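Local coordinates for protein starch synthase I (Hordeum vulgare, PDB 4HLN) that is a barley starch synthase, a two-domain glycosyltransferase with a Rossmann-like parallel-stranded core in each half, at residues T172-K175 and N176-K179; V278-A281 and A282-P286; V505-S508 and H509-T512. All coordinates share one frame; numbering follows the deposited sequence.

Contact 1: residues T172-K175 and N176-K179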
# COMPACT_ATOMS: atom_id res chain seq x y z
N THR A 172 -28.11 -5.76 15.03
CA THR A 172 -28.00 -7.21 15.19
C THR A 172 -28.02 -7.96 13.87
O THR A 172 -27.21 -8.87 13.63
CB THR A 172 -29.13 -7.78 16.09
OG1 THR A 172 -29.28 -6.97 17.26
CG2 THR A 172 -28.83 -9.24 16.51
N SER A 173 -28.95 -7.59 13.00
CA SER A 173 -29.11 -8.34 11.77
C SER A 173 -28.37 -7.75 10.57
O SER A 173 -28.70 -8.03 9.43
CB SER A 173 -30.60 -8.59 11.47
OG SER A 173 -31.10 -9.68 12.24
N ASP A 174 -27.35 -6.94 10.85
CA ASP A 174 -26.44 -6.42 9.82
C ASP A 174 -26.00 -7.58 8.91
O ASP A 174 -25.40 -8.56 9.37
CB ASP A 174 -25.23 -5.73 10.47
CG ASP A 174 -24.32 -5.01 9.45
OD1 ASP A 174 -24.28 -5.41 8.27
OD2 ASP A 174 -23.61 -4.05 9.87
N LYS A 175 -26.33 -7.46 7.62
CA LYS A 175 -26.06 -8.48 6.61
C LYS A 175 -24.56 -8.69 6.41
O LYS A 175 -24.13 -9.77 6.02
CB LYS A 175 -26.68 -8.05 5.27
CG LYS A 175 -26.17 -6.69 4.79
CD LYS A 175 -26.76 -6.26 3.45
CE LYS A 175 -26.09 -4.98 2.97
NZ LYS A 175 -26.62 -4.49 1.67
N ASN A 176 -23.78 -7.65 6.69
CA ASN A 176 -22.33 -7.69 6.54
C ASN A 176 -21.59 -8.62 7.51
O ASN A 176 -20.40 -8.91 7.35
CB ASN A 176 -21.78 -6.27 6.68
CG ASN A 176 -21.63 -5.58 5.35
OD1 ASN A 176 -22.18 -6.02 4.35
ND2 ASN A 176 -20.87 -4.48 5.33
N TYR A 177 -22.29 -9.10 8.53
CA TYR A 177 -21.65 -9.92 9.54
C TYR A 177 -22.54 -11.11 9.81
O TYR A 177 -22.36 -11.81 10.81
CB TYR A 177 -21.46 -9.10 10.81
CG TYR A 177 -20.45 -7.97 10.67
CD1 TYR A 177 -19.09 -8.23 10.71
CD2 TYR A 177 -20.87 -6.65 10.52
CE1 TYR A 177 -18.16 -7.21 10.60
CE2 TYR A 177 -19.94 -5.62 10.40
CZ TYR A 177 -18.59 -5.91 10.44
OH TYR A 177 -17.64 -4.91 10.33
N ALA A 178 -23.51 -11.32 8.93
CA ALA A 178 -24.48 -12.39 9.12
C ALA A 178 -23.76 -13.72 9.35
O ALA A 178 -24.13 -14.48 10.24
CB ALA A 178 -25.42 -12.48 7.93
N LYS A 179 -22.72 -13.98 8.55
CA LYS A 179 -22.03 -15.26 8.64
C LYS A 179 -20.85 -15.29 9.63
O LYS A 179 -20.15 -16.29 9.72
CB LYS A 179 -21.60 -15.74 7.25
CG LYS A 179 -22.75 -15.96 6.29
CD LYS A 179 -22.56 -17.24 5.49
CE LYS A 179 -23.82 -17.60 4.71
NZ LYS A 179 -23.77 -18.98 4.14

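Contact 2: residues V278-A281 and A282-P286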
# COMPACT_ATOMS: atom_id res chain seq x y z
N VAL A 278 3.94 -3.83 21.27
CA VAL A 278 4.31 -3.34 22.60
C VAL A 278 3.82 -4.32 23.65
O VAL A 278 4.55 -4.70 24.55
CB VAL A 278 3.77 -1.91 22.88
CG1 VAL A 278 4.36 -1.35 24.17
CG2 VAL A 278 4.08 -0.99 21.71
N LEU A 279 2.57 -4.74 23.52
CA LEU A 279 1.99 -5.73 24.41
C LEU A 279 2.84 -6.99 24.46
O LEU A 279 3.19 -7.47 25.55
CB LEU A 279 0.56 -6.06 23.97
CG LEU A 279 -0.40 -4.89 24.23
CD1 LEU A 279 -1.83 -5.19 23.76
CD2 LEU A 279 -0.35 -4.48 25.72
N LEU A 280 3.18 -7.52 23.29
CA LEU A 280 4.00 -8.73 23.25
C LEU A 280 5.23 -8.54 24.13
O LEU A 280 5.54 -9.37 24.98
CB LEU A 280 4.43 -9.03 21.83
CG LEU A 280 3.28 -9.37 20.89
CD1 LEU A 280 3.80 -9.60 19.49
CD2 LEU A 280 2.53 -10.58 21.40
N ALA A 281 5.90 -7.41 23.94
CA ALA A 281 7.14 -7.12 24.64
C ALA A 281 6.97 -6.79 26.13
O ALA A 281 7.84 -7.09 26.95
CB ALA A 281 7.87 -6.01 23.92
N ALA A 282 5.84 -6.20 26.49
CA ALA A 282 5.66 -5.70 27.85
C ALA A 282 4.89 -6.69 28.73
O ALA A 282 5.23 -6.90 29.89
CB ALA A 282 4.94 -4.33 27.80
N LYS A 283 3.85 -7.28 28.16
CA LYS A 283 2.93 -8.08 28.93
C LYS A 283 3.17 -9.60 28.80
O LYS A 283 2.92 -10.33 29.75
CB LYS A 283 1.49 -7.68 28.56
CG LYS A 283 0.42 -8.76 28.73
CD LYS A 283 -0.98 -8.15 28.61
CE LYS A 283 -2.09 -9.18 28.77
NZ LYS A 283 -1.90 -10.00 29.99
N TYR A 284 3.69 -10.06 27.66
CA TYR A 284 3.80 -11.51 27.43
C TYR A 284 5.21 -12.12 27.53
O TYR A 284 5.44 -13.05 28.30
CB TYR A 284 3.15 -11.91 26.11
CG TYR A 284 1.67 -11.61 26.06
CD1 TYR A 284 0.74 -12.54 26.53
CD2 TYR A 284 1.19 -10.41 25.54
CE1 TYR A 284 -0.62 -12.29 26.49
CE2 TYR A 284 -0.18 -10.15 25.49
CZ TYR A 284 -1.08 -11.10 25.97
OH TYR A 284 -2.44 -10.87 25.93
N ARG A 285 6.15 -11.60 26.74
CA ARG A 285 7.48 -12.22 26.70
C ARG A 285 8.22 -12.23 28.03
O ARG A 285 8.95 -13.16 28.33
CB ARG A 285 8.34 -11.57 25.62
CG ARG A 285 7.80 -11.75 24.25
CD ARG A 285 8.89 -11.81 23.23
NE ARG A 285 8.32 -11.63 21.90
CZ ARG A 285 8.28 -10.46 21.27
NH1 ARG A 285 8.80 -9.37 21.83
NH2 ARG A 285 7.73 -10.40 20.07
N PRO A 286 8.05 -11.18 28.84
CA PRO A 286 8.79 -11.22 30.11
C PRO A 286 8.35 -12.37 31.01
O PRO A 286 9.04 -12.70 31.97
CB PRO A 286 8.47 -9.85 30.75
CG PRO A 286 8.07 -8.98 29.58
CD PRO A 286 7.37 -9.89 28.63

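Contact 3: residues V505-S508 and H509-T512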
# COMPACT_ATOMS: atom_id res chain seq x y z
N VAL A 505 -13.80 1.17 -16.88
CA VAL A 505 -12.74 0.20 -16.77
C VAL A 505 -12.32 -0.25 -18.17
O VAL A 505 -11.14 -0.44 -18.44
CB VAL A 505 -13.08 -0.95 -15.77
CG1 VAL A 505 -14.45 -0.68 -15.12
CG2 VAL A 505 -13.01 -2.35 -16.42
N PRO A 506 -13.29 -0.38 -19.09
CA PRO A 506 -12.89 -0.78 -20.44
C PRO A 506 -11.96 0.23 -21.11
O PRO A 506 -10.99 -0.17 -21.78
CB PRO A 506 -14.23 -0.85 -21.18
CG PRO A 506 -15.21 -1.24 -20.10
CD PRO A 506 -14.75 -0.46 -18.89
N VAL A 507 -12.23 1.52 -20.93
CA VAL A 507 -11.39 2.54 -21.54
C VAL A 507 -10.01 2.61 -20.88
O VAL A 507 -9.00 2.89 -21.53
CB VAL A 507 -12.05 3.92 -21.55
CG1 VAL A 507 -11.06 4.99 -21.99
CG2 VAL A 507 -13.27 3.92 -22.48
N SER A 508 -9.97 2.35 -19.58
CA SER A 508 -8.70 2.36 -18.88
C SER A 508 -7.81 1.20 -19.35
O SER A 508 -6.58 1.34 -19.44
CB SER A 508 -8.90 2.36 -17.37
OG SER A 508 -9.55 1.18 -16.95
N HIS A 509 -8.42 0.06 -19.67
CA HIS A 509 -7.66 -1.08 -20.19
C HIS A 509 -7.06 -0.71 -21.54
O HIS A 509 -5.88 -0.98 -21.81
CB HIS A 509 -8.54 -2.33 -20.32
CG HIS A 509 -8.74 -3.09 -19.04
ND1 HIS A 509 -8.22 -4.35 -18.84
CD2 HIS A 509 -9.40 -2.77 -17.90
CE1 HIS A 509 -8.54 -4.77 -17.62
NE2 HIS A 509 -9.26 -3.83 -17.04
N ARG A 510 -7.86 -0.08 -22.40
CA ARG A 510 -7.39 0.31 -23.73
C ARG A 510 -6.33 1.40 -23.70
O ARG A 510 -5.43 1.42 -24.54
CB ARG A 510 -8.56 0.78 -24.59
CG ARG A 510 -9.27 -0.33 -25.30
CD ARG A 510 -10.53 0.20 -25.95
NE ARG A 510 -11.67 -0.54 -25.45
CZ ARG A 510 -12.83 -0.00 -25.09
NH1 ARG A 510 -13.01 1.31 -25.18
NH2 ARG A 510 -13.81 -0.79 -24.65
N ILE A 511 -6.44 2.31 -22.73
CA ILE A 511 -5.41 3.32 -22.57
C ILE A 511 -4.12 2.64 -22.15
O ILE A 511 -3.06 2.91 -22.71
CB ILE A 511 -5.80 4.39 -21.55
CG1 ILE A 511 -6.73 5.40 -22.20
CG2 ILE A 511 -4.56 5.11 -21.03
CD1 ILE A 511 -7.51 6.21 -21.22
N THR A 512 -4.22 1.74 -21.18
CA THR A 512 -3.04 1.06 -20.67
C THR A 512 -2.33 0.34 -21.80
O THR A 512 -1.11 0.42 -21.92
CB THR A 512 -3.42 0.07 -19.57
OG1 THR A 512 -4.10 0.77 -18.54
CG2 THR A 512 -2.18 -0.60 -18.99

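Contact 1: residues T172-K175 and N176-K179
With chi1 at -173°, the carboxylate of Asp174 lies beside its own carbonyl carbon and reaches forward along the chain to Asn176 and Tyr177. OD1 accepts the amide of Asn176, with Asp174 OD1 to Asn176 N at 2.8 Å. The amide arrives on the anti side of the carboxylate, 31° out of its plane. A side-chain oxygen bonded to the main-chain N-H two residues on defines an Asx turn.

Around it a beta turn closes on the main chain, where the carbonyl oxygen Asp174 O takes the amide Tyr177 N at 3.3 Å; Lys175 and Asn176 have helical backbone angles, as in a type I turn. The same aspartate therefore serves both turns, one through its side chain and one through its carbonyl group. A further, weak bond from Ala178 N to Lys175 O, 3.4 Å long, carries the winding on by one residue, and the methyl of Ala178 leans against that same lysine carbonyl. Lys175 and Asn176 run side by side and point the same way.

The other carboxylate oxygen comes to the edge of the Tyr177 ring, near its plane, with Asp174 OD2 to Tyr177 CD2 at 3.8 Å. Ring and carboxylate are turned 81° apart. OD2 is also bonded to the amide of Asn170, and this second grip helps to fix the rotation of the carboxylate.

Tyr177 is the buried member of an otherwise largely exposed turn. Its ring meets Phe212 of strand 208-214 edge-to-face, and its hydroxyl makes a weak bond to Tyr168 N. The turn lies in the connection from strand 160-166 to the edge strand 181-190, and Tyr177 ties it to strand 208-214, which lies next to 160-166 in the sheet.

Contact 2: residues V278-A281 and A282-P286
Ala282 opens the second segment with an i to i+4 bond to Val278, Ala282 N to Val278 O 2.8 Å; the nitrogen lies nearly on the line of the C=O, but the N-H is bent away from it at 136°. Lys283 repeats the step in the carbonyl plane of its acceptor, Lys283 N to Leu279 O 2.7 Å, and lays its CG over one face of the neighbouring Tyr284 ring.

At Tyr284 the winding widens. Its amide is divided between weak bonds to Leu279 O and Leu280 O, while CG, anti to the carbonyl carbon (chi1 -62°), sends the ring back beside the preceding turn. There Tyr284 CE2 packs 4.4 Å from Leu279 CB, and the ring edge faces the Leu279 carbonyl.

Arg285 completes the pi-type turn. Its amide bonds five residues back, Arg285 N to Leu280 O 2.9 Å, almost straight at 175°. The side chain bends at chi2, bringing one face of the guanidinium over Leu280 CB; Ser293 O accepts from NH2. Pro286 has no N-H to offer, and its ring atoms CG and CD lie beside Ala281 O.

Helix 276-284 is the crossover of the beta-alpha-beta unit between strands 264-269 and 294-299. Leu279 and Tyr284 pack on helix 235-252, whose Glu248 receives the tyrosine hydroxyl bond.

Contact 3: residues V505-S508 and H509-T512
His509 and Ser508 converge on one acceptor, the carbonyl oxygen of Val505. The amide bond, His509 N to Val505 O, is 3.0 Å long, and the hydroxyl bond, Ser508 OG to Val505 O, is 2.7 Å; both donors come from the same face of the carbonyl plane. The edge of the imidazole also turns to this oxygen through CD2, while Val505 CG2 runs alongside the ring.

One turn on, the oxygen of Ser508 is again gripped twice, here from opposite faces: by the amide of Thr512 and by its hydroxyl, Thr512 OG1 to Ser508 O 2.7 Å. Chi1 of -57° places that hydroxyl anti to the threonine's carbonyl carbon, pointing back along the helix. On another flank Val507 CG1 meets Ile511 CD1 at 3.8 Å. Arg510 bends at chi3 and draws its guanidinium back over the first turn, with Pro506 O 3.7 Å above the centre of one face.

The amide bonds are the i to i+4 pairings of a helix in a Rossmann-like domain, where helix 505-514 connects parallel strands 497-501 and 517-520; the serine hydroxyl reaches back three residues. Ser508 and Ile511 lie on Ile446 and Leu475 of the strands between.

Farther out, Arg510 is held by a salt bridge to Glu431 and by Cys408 O. Asp406 bonds His509 ND1, and Trp401 stacks on the imidazole.

From the N terminus, contact 1 comes first, closing a tight turn in the connection between strands 160-166 and 181-190 at one side of the large mixed sheet. Contact 2 follows in the same half of the molecule, where it joins successive turns of the helix linking strands 264-269 and 294-299. Contact 3 belongs to the second half and its six-stranded parallel sheet. The three run in series: none nests in or crosses another, and none touches another. Contacts 2 and 3 lie on opposite sides of the chain's centre, their own centres about 50 Å apart. A covalent tie between the two halves comes from elsewhere, the Cys147-Cys527 disulfide.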